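Local coordinates for glucokinase (Streptomyces griseus, PDB 3VGL), which probably catalyses the ATP-dependent phosphorylation of D-glucose to glucose 6-phosphate, as a zinc-containing glucokinase of the ROK family, at residues G121-I126 / I140-R145; P253-V258 / Q291-Q296. All blocks are in the same frame, centred on the assembly; numbering follows the deposited sequence.

Interaction 1 of 2, residues G121-I126 / I140-R145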
loop_
_atom_site.group_PDB
_atom_site.type_symbol
_atom_site.label_atom_id
_atom_site.label_comp_id
_atom_site.label_asym_id
_atom_site.label_seq_id
_atom_site.Cartn_x
_atom_site.Cartn_y
_atom_site.Cartn_z
ATOM N N GLY A 121 -11.081 -22.789 29.392
ATOM C CA GLY A 121 -11.408 -21.791 30.427
ATOM C C GLY A 121 -11.826 -20.438 29.882
ATOM O O GLY A 121 -12.274 -19.563 30.629
ATOM N N HIS A 122 -11.659 -20.254 28.572
ATOM C CA HIS A 122 -12.061 -19.017 27.909
ATOM C C HIS A 122 -13.468 -19.177 27.314
ATOM O O HIS A 122 -13.939 -20.308 27.150
ATOM C CB HIS A 122 -11.049 -18.661 26.810
ATOM C CG HIS A 122 -9.668 -18.349 27.314
ATOM N ND1 HIS A 122 -9.193 -17.062 27.447
ATOM C CD2 HIS A 122 -8.660 -19.162 27.719
ATOM C CE1 HIS A 122 -7.956 -17.091 27.913
ATOM N NE2 HIS A 122 -7.606 -18.356 28.081
ATOM N N ASP A 123 -14.141 -18.061 27.009
ATOM C CA ASP A 123 -15.448 -18.092 26.339
ATOM C C ASP A 123 -15.381 -17.580 24.906
ATOM O O ASP A 123 -16.191 -17.974 24.063
ATOM C CB ASP A 123 -16.480 -17.246 27.084
ATOM C CG ASP A 123 -16.670 -17.685 28.524
ATOM O OD1 ASP A 123 -16.833 -16.793 29.376
ATOM O OD2 ASP A 123 -16.664 -18.894 28.798
ATOM N N ASP A 124 -14.436 -16.681 24.659
ATOM C CA ASP A 124 -14.291 -16.017 23.358
ATOM C C ASP A 124 -12.825 -16.045 22.981
ATOM O O ASP A 124 -12.018 -15.320 23.552
ATOM C CB ASP A 124 -14.838 -14.585 23.420
ATOM C CG ASP A 124 -16.286 -14.540 23.883
ATOM O OD1 ASP A 124 -17.188 -14.829 23.069
ATOM O OD2 ASP A 124 -16.527 -14.244 25.084
ATOM N N VAL A 125 -12.475 -16.919 22.038
ATOM C CA VAL A 125 -11.087 -17.005 21.570
ATOM C C VAL A 125 -11.040 -17.012 20.057
ATOM O O VAL A 125 -11.987 -17.442 19.403
ATOM C CB VAL A 125 -10.298 -18.241 22.115
ATOM C CG1 VAL A 125 -10.196 -18.193 23.628
ATOM C CG2 VAL A 125 -10.892 -19.556 21.638
ATOM N N ILE A 126 -9.921 -16.543 19.522
ATOM C CA ILE A 126 -9.707 -16.556 18.079
ATOM C C ILE A 126 -8.426 -17.318 17.772
ATOM O O ILE A 126 -7.388 -17.036 18.363
ATOM C CB ILE A 126 -9.612 -15.103 17.533
ATOM C CG1 ILE A 126 -10.926 -14.321 17.755
ATOM C CG2 ILE A 126 -9.230 -15.091 16.047
ATOM C CD1 ILE A 126 -12.168 -14.872 16.992
ATOM N N ILE A 140 -17.013 -17.975 19.938
ATOM C CA ILE A 140 -17.709 -16.871 20.593
ATOM C C ILE A 140 -18.814 -17.461 21.446
ATOM O O ILE A 140 -19.595 -18.295 20.970
ATOM C CB ILE A 140 -18.275 -15.854 19.578
ATOM C CG1 ILE A 140 -17.133 -15.025 18.966
ATOM C CG2 ILE A 140 -19.291 -14.921 20.253
ATOM C CD1 ILE A 140 -17.550 -14.156 17.802
ATOM N N GLY A 141 -18.876 -17.032 22.703
ATOM C CA GLY A 141 -19.863 -17.587 23.642
ATOM C C GLY A 141 -19.785 -19.100 23.722
ATOM O O GLY A 141 -20.823 -19.795 23.682
ATOM N N ASN A 142 -18.558 -19.618 23.824
ATOM C CA ASN A 142 -18.285 -21.049 24.020
ATOM C C ASN A 142 -18.712 -21.965 22.861
ATOM O O ASN A 142 -18.853 -23.189 23.036
ATOM C CB ASN A 142 -18.884 -21.523 25.367
ATOM C CG ASN A 142 -18.445 -20.660 26.515
ATOM O OD1 ASN A 142 -19.156 -19.749 26.920
ATOM N ND2 ASN A 142 -17.247 -20.909 27.019
ATOM N N LYS A 143 -18.884 -21.378 21.676
ATOM C CA LYS A 143 -19.361 -22.106 20.502
ATOM C C LYS A 143 -18.542 -21.753 19.275
ATOM O O LYS A 143 -18.217 -20.588 19.061
ATOM C CB LYS A 143 -20.808 -21.747 20.198
ATOM C CG LYS A 143 -21.829 -22.264 21.217
ATOM C CD LYS A 143 -23.126 -22.614 20.521
ATOM C CE LYS A 143 -24.110 -21.477 20.537
ATOM N NZ LYS A 143 -25.509 -22.000 20.515
ATOM N N LEU A 144 -18.245 -22.763 18.463
ATOM C CA LEU A 144 -17.622 -22.537 17.153
ATOM C C LEU A 144 -18.599 -21.808 16.230
ATOM O O LEU A 144 -19.777 -22.183 16.131
ATOM C CB LEU A 144 -17.197 -23.891 16.563
ATOM C CG LEU A 144 -16.419 -23.888 15.247
ATOM C CD1 LEU A 144 -15.066 -23.166 15.367
ATOM C CD2 LEU A 144 -16.231 -25.339 14.765
ATOM N N ARG A 145 -18.121 -20.743 15.572
ATOM C CA ARG A 145 -18.973 -19.958 14.694
ATOM C C ARG A 145 -18.535 -20.062 13.238
ATOM O O ARG A 145 -17.475 -19.564 12.855
ATOM C CB ARG A 145 -18.991 -18.485 15.113
ATOM C CG ARG A 145 -19.311 -18.246 16.584
ATOM C CD ARG A 145 -20.734 -18.670 16.939
ATOM N NE ARG A 145 -20.967 -18.494 18.366
ATOM C CZ ARG A 145 -22.169 -18.533 18.939
ATOM N NH1 ARG A 145 -23.261 -18.705 18.208
ATOM N NH2 ARG A 145 -22.277 -18.372 20.250
#

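Interaction 2 of 2, residues P253-V258 / Q291-Q296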
loop_
_atom_site.group_PDB
_atom_site.type_symbol
_atom_site.label_atom_id
_atom_site.label_comp_id
_atom_site.label_asym_id
_atom_site.label_seq_id
_atom_site.Cartn_x
_atom_site.Cartn_y
_atom_site.Cartn_z
ATOM N N PRO A 253 -11.162 -10.779 21.610
ATOM C CA PRO A 253 -11.232 -12.029 22.392
ATOM C C PRO A 253 -10.352 -11.933 23.640
ATOM O O PRO A 253 -9.554 -11.005 23.763
ATOM C CB PRO A 253 -10.652 -13.055 21.428
ATOM C CG PRO A 253 -9.567 -12.264 20.738
ATOM C CD PRO A 253 -10.186 -10.893 20.497
ATOM N N SER A 254 -10.470 -12.903 24.549
ATOM C CA SER A 254 -9.559 -12.952 25.683
ATOM C C SER A 254 -8.191 -13.503 25.262
ATOM O O SER A 254 -7.171 -13.183 25.882
ATOM C CB SER A 254 -10.154 -13.803 26.805
ATOM O OG SER A 254 -10.486 -15.092 26.328
ATOM N N ALA A 255 -8.182 -14.327 24.216
ATOM C CA ALA A 255 -6.943 -14.912 23.732
ATOM C C ALA A 255 -6.951 -15.148 22.233
ATOM O O ALA A 255 -7.992 -15.502 21.647
ATOM C CB ALA A 255 -6.671 -16.237 24.461
ATOM N N PHE A 256 -5.767 -14.965 21.656
ATOM C CA PHE A 256 -5.411 -15.470 20.329
ATOM C C PHE A 256 -4.569 -16.712 20.480
ATOM O O PHE A 256 -3.682 -16.762 21.340
ATOM C CB PHE A 256 -4.624 -14.421 19.543
ATOM C CG PHE A 256 -5.441 -13.222 19.202
ATOM C CD1 PHE A 256 -6.409 -13.318 18.217
ATOM C CD2 PHE A 256 -5.310 -12.027 19.921
ATOM C CE1 PHE A 256 -7.228 -12.228 17.913
ATOM C CE2 PHE A 256 -6.126 -10.902 19.591
ATOM C CZ PHE A 256 -7.079 -11.027 18.598
ATOM N N ILE A 257 -4.869 -17.710 19.655
ATOM C CA ILE A 257 -4.144 -18.991 19.694
ATOM C C ILE A 257 -3.575 -19.208 18.310
ATOM O O ILE A 257 -4.322 -19.218 17.324
ATOM C CB ILE A 257 -5.053 -20.153 20.121
ATOM C CG1 ILE A 257 -5.720 -19.837 21.467
ATOM C CG2 ILE A 257 -4.251 -21.451 20.198
ATOM C CD1 ILE A 257 -6.835 -20.796 21.860
ATOM N N VAL A 258 -2.257 -19.353 18.244
ATOM C CA VAL A 258 -1.552 -19.504 16.965
ATOM C C VAL A 258 -1.193 -20.963 16.770
ATOM O O VAL A 258 -0.453 -21.538 17.585
ATOM C CB VAL A 258 -0.274 -18.629 16.936
ATOM C CG1 VAL A 258 0.407 -18.754 15.574
ATOM C CG2 VAL A 258 -0.638 -17.158 17.167
ATOM N N GLN A 291 -4.329 -12.265 25.441
ATOM C CA GLN A 291 -3.187 -13.164 25.444
ATOM C C GLN A 291 -2.927 -13.613 24.012
ATOM O O GLN A 291 -3.850 -13.658 23.175
ATOM C CB GLN A 291 -3.463 -14.396 26.298
ATOM C CG GLN A 291 -3.680 -14.033 27.766
ATOM C CD GLN A 291 -4.068 -15.239 28.571
ATOM O OE1 GLN A 291 -3.300 -16.174 28.686
ATOM N NE2 GLN A 291 -5.272 -15.219 29.132
ATOM N N VAL A 292 -1.664 -13.919 23.746
ATOM C CA VAL A 292 -1.260 -14.512 22.466
ATOM C C VAL A 292 -0.532 -15.794 22.825
ATOM O O VAL A 292 0.539 -15.757 23.440
ATOM C CB VAL A 292 -0.340 -13.579 21.637
ATOM C CG1 VAL A 292 0.023 -14.266 20.309
ATOM C CG2 VAL A 292 -1.043 -12.253 21.324
ATOM N N LEU A 293 -1.123 -16.917 22.437
ATOM C CA LEU A 293 -0.673 -18.237 22.917
ATOM C C LEU A 293 -0.384 -19.191 21.788
ATOM O O LEU A 293 -1.077 -19.189 20.772
ATOM C CB LEU A 293 -1.738 -18.876 23.817
ATOM C CG LEU A 293 -2.203 -18.025 25.006
ATOM C CD1 LEU A 293 -3.408 -18.674 25.666
ATOM C CD2 LEU A 293 -1.065 -17.832 25.995
ATOM N N ALA A 294 0.634 -20.032 21.961
ATOM C CA ALA A 294 0.829 -21.142 21.038
ATOM C C ALA A 294 -0.280 -22.167 21.237
ATOM O O ALA A 294 -0.707 -22.418 22.375
ATOM C CB ALA A 294 2.178 -21.803 21.295
ATOM N N ALA A 295 -0.738 -22.760 20.138
ATOM C CA ALA A 295 -1.585 -23.940 20.213
ATOM C C ALA A 295 -0.875 -24.995 21.058
ATOM O O ALA A 295 0.258 -25.385 20.768
ATOM C CB ALA A 295 -1.869 -24.482 18.798
ATOM N N GLN A 296 -1.528 -25.406 22.134
ATOM C CA GLN A 296 -0.960 -26.442 23.000
ATOM C C GLN A 296 -0.759 -27.771 22.279
ATOM O O GLN A 296 0.177 -28.536 22.590
ATOM C CB GLN A 296 -1.849 -26.626 24.221
ATOM C CG GLN A 296 -1.632 -25.549 25.268
ATOM C CD GLN A 296 -2.405 -25.834 26.536
ATOM O OE1 GLN A 296 -2.821 -26.966 26.780
ATOM N NE2 GLN A 296 -2.627 -24.804 27.331
HETATM O O HOH W 1 -7.141 -12.940 28.524
#

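Interaction 1 of 2, residues G121-I126 / I140-R145
Asp-123 and Asn-142 meet through their side chains: in each, CG stands anti to the carbonyl carbon and beside the backbone N (chi1 -58° and -52°), and with these matching settings the two side chains lie side by side, pointing the same way. ND2 of Asn-142 donates to OD2 of Asp-123 over 2.8 Å, reaching the anti side of that oxygen and staying close to its own amide plane; the two planes are 70° apart. The same ND2 also bonds to the hydroxyl of Tyr-114. An alanine in place of Asn-142 would probably leave OD2 of Asp-123 and the Tyr-114 hydroxyl without this shared amide partner.

Main-chain donors supply the other polar links. The N of Asn-142 meets Asp-123 O at 2.9 Å. The N of Gly-141 meets Asp-124 OD1 at 2.8 Å, from above the carboxylate plane. Both donors belong to the type I' turn from Ile-140 to Lys-143, the tight reversal of a beta hairpin that joins strand 134-140 to the short, weakly bonded strand 143-144. Within the hairpin, Arg-145 grips Ile-140 O side-on with NE and NH2, and Lys-143 N is a third donor to that oxygen.

Van der Waals contact adds little: CG2 of Ile-140 lies 3.5 Å from Asp-124 OD1, while elsewhere its side chain packs on Phe-251 of helix 227-251 in its own chain and on Ile-140 of the second subunit.

Interaction 2 of 2, residues P253-V258 / Q291-Q296
The first torsion of Ile-257 (-55°) sets CG1 beside the backbone N and leaves CG2 anti to it, where this methyl packs 3.6 Å from CA of Ala-295. In Val-258 the first torsion (-177°) turns CG1 anti to N, and CG2, beside N, comes to 4.3 Å from CG1 of Val-292. The two segments are neighbouring parallel strands of a beta-alpha-beta unit whose connection runs through helix 267-280, in the C-terminal half of an actin-like ATPase fold.

Main-chain bonds alternate from strand to strand. Phe-256 N donates to Gln-291 O almost straight at 2.8 Å, Phe-256 O accepts from Leu-293 N, and Leu-293 O accepts from Val-258 N. The series runs on past strand 291-294 with Ala-295 N, which donates to Val-258 O.

Side chains divide between the two faces. Phe-256, Val-258 and Val-292 lie on the face packed by helices 227-251 and 267-280, and the Phe-256 ring carries Pro-253 CG over one face, toward the rim. On the face of Ala-255 and Ile-257, CB of Ala-255 lies 4.2 Å from CD1 of Leu-293. At the start of the pair, Ser-254 O accepts from Gln-291 N at 3.0 Å. It also accepts from a water at 2.7 Å. That water in turn accepts from NE2 of Gln-291 at 3.0 Å.

Following the chain from the N terminus, past the first mixed sheet and helix 105-116, it reaches 121-126, runs out along strand 125-130 and back along 134-140, and interaction 1 closes that antiparallel excursion where the next hairpin turns. Helix 227-251 later leads to 253-258, and interaction 2 closes the path through helix 267-280 when 291-296 arrives. The two closures follow in series and neither nest nor cross. They are nonetheless joined laterally in one mixed sheet, ordered 143-144, 134-140, 125-130, 255-259, 291-294: Ile-257 N lies 2.9 Å from Ile-126 O, and His-122 ND1 lies 2.6 Å from Ser-254 OG, both probable hydrogen bonds. Both interactions also touch the second subunit.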